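Putative lipoprotein (Bacteroides thetaiotaomicron, PDB 4Q1Z) is of unknown function but is probably a lipoprotein of the DUF4876 family, built from two beta-rich domains. Local coordinates at residues G56-G68 / Y79-K91. Numbering follows the deposited sequence.
Sequences GIIPGIYSVTVSG and YINGNSVNAALFK
Strands 60-68 and 79-84 run antiparallel at 174°, hydrogen-bonded through pairs such as Val66 with Gly82, whose Val66 N to Gly82 O bond is 2.8 Å and nearly straight. A beta bulge at Val85 and Asn86 shifts the register by one residue, after which pairing resumes at Tyr62 with Ala87 and ends with Gly60 N donating to Leu89 O at 2.7 Å. Beyond the bulge, Leu89 crosses Tyr62 at about a right angle, its CD1 meeting the ring edge 3.6 Å from Tyr62 CD1. Ile57 CD1 packs over one face of that ring, while a bond from Tyr62 OH to Ile58 O (2.7 Å) holds the hydroxyl. The Phe90 ring lies beside the backbone, with Gly60 O over one face, CE1 3.6 Å from Gly60 CA and CZ reaching Ile61 CG2. At the far end, an extended chi1 of 178° carries Tyr79 across to the neighbouring strand, where OH donates to Ser67 OG at 2.8 Å; Glu361 N also bonds Tyr79 OH, and Glu362 OE1 bonds Ser67 OG. Val64 and Val66 share the sheet face of Tyr62 and Leu89, touching Leu96 and Val100. The whole is an antiparallel beta hairpin, bulged in its second strand and flanked by strands 24-35 and 95-105, in the N-terminal beta domain.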
loop_
_atom_site.group_PDB
_atom_site.type_symbol
_atom_site.label_atom_id
_atom_site.label_comp_id
_atom_site.label_asym_id
_atom_site.label_seq_id
_atom_site.Cartn_x
_atom_site.Cartn_y
_atom_site.Cartn_z
ATOM N N GLY A 56 -30.602 -24.734 15.417
ATOM C CA GLY A 56 -30.011 -26.067 15.354
ATOM C C GLY A 56 -28.754 -26.327 16.159
ATOM O O GLY A 56 -28.141 -27.388 15.991
ATOM N N ILE A 57 -28.360 -25.385 17.043
ATOM C CA ILE A 57 -27.170 -25.561 17.874
ATOM C C ILE A 57 -27.549 -26.388 19.116
ATOM O O ILE A 57 -28.460 -26.023 19.864
ATOM C CB ILE A 57 -26.432 -24.225 18.209
ATOM C CG1 ILE A 57 -25.301 -24.445 19.231
ATOM C CG2 ILE A 57 -27.382 -23.087 18.631
ATOM C CD1 ILE A 57 -24.188 -23.515 19.107
ATOM N N ILE A 58 -26.861 -27.528 19.297
ATOM C CA ILE A 58 -27.066 -28.443 20.423
ATOM C C ILE A 58 -26.496 -27.793 21.708
ATOM O O ILE A 58 -25.396 -27.238 21.641
ATOM C CB ILE A 58 -26.470 -29.852 20.134
ATOM C CG1 ILE A 58 -24.967 -29.818 19.770
ATOM C CG2 ILE A 58 -27.273 -30.573 19.051
ATOM C CD1 ILE A 58 -24.095 -30.403 20.814
ATOM N N PRO A 59 -27.217 -27.807 22.866
ATOM C CA PRO A 59 -26.706 -27.116 24.068
ATOM C C PRO A 59 -25.329 -27.582 24.565
ATOM O O PRO A 59 -24.909 -28.718 24.316
ATOM C CB PRO A 59 -27.787 -27.391 25.120
ATOM C CG PRO A 59 -29.022 -27.595 24.327
ATOM C CD PRO A 59 -28.562 -28.364 23.121
ATOM N N GLY A 60 -24.645 -26.662 25.246
ATOM C CA GLY A 60 -23.312 -26.839 25.812
ATOM C C GLY A 60 -22.571 -25.525 25.977
ATOM O O GLY A 60 -23.153 -24.455 25.773
ATOM N N ILE A 61 -21.283 -25.587 26.359
ATOM C CA ILE A 61 -20.480 -24.368 26.495
ATOM C C ILE A 61 -19.546 -24.280 25.280
ATOM O O ILE A 61 -18.782 -25.210 25.015
ATOM C CB ILE A 61 -19.753 -24.180 27.868
ATOM C CG1 ILE A 61 -18.701 -25.268 28.182
ATOM C CG2 ILE A 61 -20.754 -24.006 29.012
ATOM C CD1 ILE A 61 -17.249 -24.753 28.057
ATOM N N TYR A 62 -19.672 -23.189 24.506
ATOM C CA TYR A 62 -18.897 -22.967 23.279
ATOM C C TYR A 62 -18.045 -21.718 23.351
ATOM O O TYR A 62 -18.385 -20.782 24.074
ATOM C CB TYR A 62 -19.845 -22.817 22.069
ATOM C CG TYR A 62 -20.644 -24.045 21.687
ATOM C CD1 TYR A 62 -21.905 -24.277 22.230
ATOM C CD2 TYR A 62 -20.191 -24.915 20.701
ATOM C CE1 TYR A 62 -22.664 -25.386 21.855
ATOM C CE2 TYR A 62 -20.939 -26.029 20.317
ATOM C CZ TYR A 62 -22.179 -26.257 20.893
ATOM O OH TYR A 62 -22.930 -27.341 20.510
ATOM N N SER A 63 -16.969 -21.678 22.552
ATOM C CA SER A 63 -16.134 -20.489 22.378
ATOM C C SER A 63 -16.606 -19.841 21.063
ATOM O O SER A 63 -16.438 -20.415 19.982
ATOM C CB SER A 63 -14.644 -20.832 22.385
ATOM O OG SER A 63 -13.982 -20.203 23.471
ATOM N N VAL A 64 -17.310 -18.709 21.186
ATOM C CA VAL A 64 -17.931 -18.010 20.064
ATOM C C VAL A 64 -17.005 -16.903 19.566
ATOM O O VAL A 64 -16.536 -16.089 20.361
ATOM C CB VAL A 64 -19.330 -17.477 20.471
ATOM C CG1 VAL A 64 -20.071 -16.885 19.278
ATOM C CG2 VAL A 64 -20.158 -18.576 21.129
ATOM N N THR A 65 -16.721 -16.899 18.248
ATOM C CA THR A 65 -15.835 -15.913 17.612
ATOM C C THR A 65 -16.531 -15.230 16.434
ATOM O O THR A 65 -17.243 -15.883 15.658
ATOM C CB THR A 65 -14.515 -16.560 17.169
ATOM O OG1 THR A 65 -14.807 -17.813 16.561
ATOM C CG2 THR A 65 -13.567 -16.800 18.322
ATOM N N VAL A 66 -16.326 -13.903 16.330
ATOM C CA VAL A 66 -16.852 -13.016 15.291
ATOM C C VAL A 66 -15.678 -12.470 14.504
ATOM O O VAL A 66 -14.696 -12.056 15.108
ATOM C CB VAL A 66 -17.734 -11.869 15.865
ATOM C CG1 VAL A 66 -18.313 -10.991 14.753
ATOM C CG2 VAL A 66 -18.843 -12.406 16.761
ATOM N N SER A 67 -15.753 -12.524 13.160
ATOM C CA SER A 67 -14.722 -12.028 12.240
ATOM C C SER A 67 -15.321 -11.688 10.875
ATOM O O SER A 67 -16.158 -12.420 10.340
ATOM C CB SER A 67 -13.588 -13.035 12.079
ATOM O OG SER A 67 -12.529 -12.496 11.304
ATOM N N GLY A 68 -14.868 -10.574 10.330
ATOM C CA GLY A 68 -15.330 -10.056 9.053
ATOM C C GLY A 68 -14.874 -8.638 8.844
ATOM O O GLY A 68 -13.976 -8.160 9.550
ATOM N N TYR A 79 -11.303 -4.157 9.701
ATOM C CA TYR A 79 -11.272 -5.570 10.024
ATOM C C TYR A 79 -11.870 -5.658 11.426
ATOM O O TYR A 79 -11.362 -5.042 12.378
ATOM C CB TYR A 79 -9.862 -6.180 9.908
ATOM C CG TYR A 79 -9.845 -7.645 10.292
ATOM C CD1 TYR A 79 -10.602 -8.584 9.591
ATOM C CD2 TYR A 79 -9.122 -8.085 11.395
ATOM C CE1 TYR A 79 -10.615 -9.925 9.964
ATOM C CE2 TYR A 79 -9.127 -9.426 11.776
ATOM C CZ TYR A 79 -9.888 -10.337 11.070
ATOM O OH TYR A 79 -9.892 -11.645 11.474
ATOM N N ILE A 80 -13.030 -6.311 11.532
ATOM C CA ILE A 80 -13.738 -6.360 12.812
ATOM C C ILE A 80 -13.595 -7.751 13.419
ATOM O O ILE A 80 -13.526 -8.742 12.696
ATOM C CB ILE A 80 -15.207 -5.864 12.648
ATOM C CG1 ILE A 80 -16.048 -6.767 11.696
ATOM C CG2 ILE A 80 -15.207 -4.395 12.169
ATOM C CD1 ILE A 80 -17.512 -6.409 11.539
ATOM N N ASN A 81 -13.454 -7.811 14.747
ATOM C CA ASN A 81 -13.227 -9.057 15.475
ATOM C C ASN A 81 -13.808 -8.999 16.883
ATOM O O ASN A 81 -13.849 -7.941 17.498
ATOM C CB ASN A 81 -11.713 -9.373 15.542
ATOM C CG ASN A 81 -11.361 -10.805 15.210
ATOM O OD1 ASN A 81 -11.900 -11.763 15.786
ATOM N ND2 ASN A 81 -10.422 -10.991 14.288
ATOM N N GLY A 82 -14.224 -10.145 17.386
ATOM C CA GLY A 82 -14.783 -10.273 18.718
ATOM C C GLY A 82 -14.899 -11.715 19.138
ATOM O O GLY A 82 -14.807 -12.611 18.303
ATOM N N ASN A 83 -15.059 -11.952 20.439
ATOM C CA ASN A 83 -15.249 -13.297 20.970
ATOM C C ASN A 83 -15.938 -13.281 22.326
ATOM O O ASN A 83 -16.005 -12.253 22.993
ATOM C CB ASN A 83 -13.945 -14.109 21.041
ATOM C CG ASN A 83 -12.873 -13.546 21.912
ATOM O OD1 ASN A 83 -12.918 -13.662 23.138
ATOM N ND2 ASN A 83 -11.838 -13.018 21.284
ATOM N N SER A 84 -16.491 -14.427 22.687
ATOM C CA SER A 84 -17.149 -14.737 23.942
ATOM C C SER A 84 -16.643 -16.115 24.298
ATOM O O SER A 84 -16.947 -17.082 23.587
ATOM C CB SER A 84 -18.669 -14.683 23.792
ATOM O OG SER A 84 -19.287 -13.972 24.854
ATOM N N VAL A 85 -15.756 -16.186 25.300
ATOM C CA VAL A 85 -15.119 -17.439 25.702
ATOM C C VAL A 85 -16.005 -18.184 26.692
ATOM O O VAL A 85 -16.481 -17.597 27.668
ATOM C CB VAL A 85 -13.688 -17.236 26.255
ATOM C CG1 VAL A 85 -12.936 -18.565 26.331
ATOM C CG2 VAL A 85 -12.914 -16.229 25.406
ATOM N N ASN A 86 -16.226 -19.486 26.401
ATOM C CA ASN A 86 -16.993 -20.471 27.163
ATOM C C ASN A 86 -18.351 -19.909 27.642
ATOM O O ASN A 86 -18.628 -19.823 28.845
ATOM C CB ASN A 86 -16.155 -21.033 28.330
ATOM C CG ASN A 86 -14.874 -21.740 27.913
ATOM O OD1 ASN A 86 -14.597 -21.992 26.719
ATOM N ND2 ASN A 86 -14.054 -22.072 28.905
ATOM N N ALA A 87 -19.190 -19.527 26.664
ATOM C CA ALA A 87 -20.544 -19.021 26.894
ATOM C C ALA A 87 -21.476 -20.180 27.294
ATOM O O ALA A 87 -21.295 -21.293 26.803
ATOM C CB ALA A 87 -21.054 -18.332 25.637
ATOM N N ALA A 88 -22.446 -19.931 28.203
ATOM C CA ALA A 88 -23.380 -20.960 28.682
ATOM C C ALA A 88 -24.619 -21.024 27.799
ATOM O O ALA A 88 -25.605 -20.321 28.044
ATOM C CB ALA A 88 -23.768 -20.694 30.131
ATOM N N LEU A 89 -24.555 -21.865 26.758
ATOM C CA LEU A 89 -25.639 -22.041 25.790
ATOM C C LEU A 89 -26.453 -23.287 26.148
ATOM O O LEU A 89 -26.014 -24.404 25.870
ATOM C CB LEU A 89 -25.080 -22.145 24.350
ATOM C CG LEU A 89 -24.278 -20.962 23.797
ATOM C CD1 LEU A 89 -22.797 -21.219 23.905
ATOM C CD2 LEU A 89 -24.583 -20.754 22.344
ATOM N N PHE A 90 -27.617 -23.109 26.801
ATOM C CA PHE A 90 -28.447 -24.252 27.206
ATOM C C PHE A 90 -29.937 -24.008 26.955
ATOM O O PHE A 90 -30.617 -24.909 26.465
ATOM C CB PHE A 90 -28.214 -24.612 28.684
ATOM C CG PHE A 90 -26.778 -24.920 29.046
ATOM C CD1 PHE A 90 -26.193 -26.125 28.673
ATOM C CD2 PHE A 90 -26.014 -24.008 29.765
ATOM C CE1 PHE A 90 -24.866 -26.409 29.007
ATOM C CE2 PHE A 90 -24.687 -24.293 30.099
ATOM C CZ PHE A 90 -24.122 -25.490 29.715
ATOM N N LYS A 91 -30.435 -22.796 27.277
ATOM C CA LYS A 91 -31.833 -22.403 27.085
ATOM C C LYS A 91 -32.147 -22.073 25.598
ATOM O O LYS A 91 -31.256 -22.061 24.737
ATOM C CB LYS A 91 -32.184 -21.210 27.995
#